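Local coordinates for probable Brix domain-containing ribosomal biogenesis protein (Methanothermobacter thermautotrophicus, PDB 1W94) that probably takes part in ribosome biogenesis, as a Brix-domain protein that is likely to bind rRNA, at residues 135-138 with 139-143. Sequence-based numbering, arbitrary orientation.
Sequences LMDA and RGTPA
Asp137 N donates to Thr141 O (2.8 Å) and Ala143 N to Leu135 O, closing an antiparallel hairpin in which Met136 and Pro142 form a non-hydrogen-bonded pair. Its end is a type I turn with a G1 bulge, running from Asp137 to Gly140, the bulge residue of positive phi (70°), and tied by Gly140 N to Asp137 O (2.7 Å). With CG of Asp137 between its own backbone N and carbonyl carbon (chi1 65°), Asp137 OD1 takes the N-H of Arg139 (2.9 Å to N), an Asx turn, and in a second, longer bond that of Thr141 (3.3 Å to N); the two arrive from opposite faces of the carboxylate plane. The other oxygen, OD2, accepts from a water 2.6 Å away, which also donates to Pro142 O and accepts from Thr141 OG1. With an alanine here, the Arg139 and Thr141 amides and the bridging water would probably be left without the carboxylate that joins them. Selenomethionine Met136 bends at chi2 and chi3, bringing its CE alongside the Pro142 ring, 4.0 Å from CD. Ala143 CB packs on Leu135 CG (3.7 Å), with Pro85 touching both residues. The hairpin thus joins strand 131-136 through 142-143 to strand 145-154, its antiparallel neighbour in the sheet, while on the far side of 131-136 the Met136 backbone hydrogen-bonds with Ala120 at the start of strand 120-124, and that of Asp137 with Asp119 just before it.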
loop_
_atom_site.group_PDB
_atom_site.type_symbol
_atom_site.label_atom_id
_atom_site.label_comp_id
_atom_site.label_asym_id
_atom_site.label_seq_id
_atom_site.Cartn_x
_atom_site.Cartn_y
_atom_site.Cartn_z
ATOM N N LEU A 135 -7.540 3.564 -6.498
ATOM C CA LEU A 135 -7.034 2.820 -7.628
ATOM C C LEU A 135 -7.969 3.009 -8.819
ATOM O O LEU A 135 -9.198 2.846 -8.694
ATOM C CB LEU A 135 -6.902 1.327 -7.269
ATOM C CG LEU A 135 -6.346 0.389 -8.344
ATOM C CD1 LEU A 135 -4.978 0.879 -8.739
ATOM C CD2 LEU A 135 -6.287 -1.060 -7.827
HETATM N N MSE A 136 -7.379 3.384 -9.959
HETATM C CA MSE A 136 -8.070 3.434 -11.224
HETATM C C MSE A 136 -7.689 2.171 -11.974
HETATM O O MSE A 136 -6.515 1.817 -12.045
HETATM C CB MSE A 136 -7.644 4.665 -12.032
HETATM C CG MSE A 136 -7.873 6.020 -11.344
HETATM SE SE MSE A 136 -9.702 6.215 -10.625
HETATM C CE MSE A 136 -10.627 6.815 -12.151
ATOM N N ASP A 137 -8.674 1.498 -12.559
ATOM C CA ASP A 137 -8.405 0.213 -13.214
ATOM C C ASP A 137 -7.905 0.340 -14.668
ATOM O O ASP A 137 -7.622 1.450 -15.149
ATOM C CB ASP A 137 -9.609 -0.742 -13.099
ATOM C CG ASP A 137 -10.828 -0.256 -13.839
ATOM O OD1 ASP A 137 -10.708 0.535 -14.820
ATOM O OD2 ASP A 137 -11.931 -0.687 -13.428
ATOM N N ALA A 138 -7.805 -0.795 -15.355
ATOM C CA ALA A 138 -7.278 -0.849 -16.731
ATOM C C ALA A 138 -8.076 -0.018 -17.727
ATOM O O ALA A 138 -7.638 0.179 -18.857
ATOM C CB ALA A 138 -7.204 -2.293 -17.210
ATOM N N ARG A 139 -9.258 0.441 -17.323
ATOM C CA ARG A 139 -10.073 1.295 -18.179
ATOM C C ARG A 139 -10.069 2.746 -17.677
ATOM O O ARG A 139 -10.756 3.604 -18.233
ATOM C CB ARG A 139 -11.500 0.762 -18.255
ATOM C CG ARG A 139 -11.549 -0.698 -18.648
ATOM C CD ARG A 139 -12.962 -1.263 -18.687
ATOM N NE ARG A 139 -12.917 -2.709 -18.942
ATOM C CZ ARG A 139 -13.132 -3.277 -20.122
ATOM N NH1 ARG A 139 -13.433 -2.527 -21.181
ATOM N NH2 ARG A 139 -13.048 -4.602 -20.247
ATOM N N GLY A 140 -9.301 2.997 -16.623
ATOM C CA GLY A 140 -9.238 4.307 -15.990
ATOM C C GLY A 140 -10.488 4.722 -15.232
ATOM O O GLY A 140 -10.736 5.919 -15.055
ATOM N N THR A 141 -11.285 3.752 -14.799
ATOM C CA THR A 141 -12.421 4.022 -13.912
ATOM C C THR A 141 -12.130 3.408 -12.520
ATOM O O THR A 141 -11.223 2.579 -12.390
ATOM C CB THR A 141 -13.738 3.456 -14.490
ATOM O OG1 THR A 141 -13.614 2.041 -14.642
ATOM C CG2 THR A 141 -14.068 4.079 -15.854
ATOM N N PRO A 142 -12.858 3.838 -11.472
ATOM C CA PRO A 142 -12.541 3.400 -10.104
ATOM C C PRO A 142 -12.590 1.888 -9.918
ATOM O O PRO A 142 -13.578 1.252 -10.284
ATOM C CB PRO A 142 -13.619 4.090 -9.258
ATOM C CG PRO A 142 -13.933 5.332 -10.068
ATOM C CD PRO A 142 -13.984 4.785 -11.472
ATOM N N ALA A 143 -11.515 1.333 -9.355
ATOM C CA ALA A 143 -11.340 -0.123 -9.246
ATOM C C ALA A 143 -12.111 -0.752 -8.081
ATOM O O ALA A 143 -12.220 -1.991 -7.989
ATOM C CB ALA A 143 -9.863 -0.444 -9.101
HETATM O O HOH W 1 -14.168 0.243 -12.599
#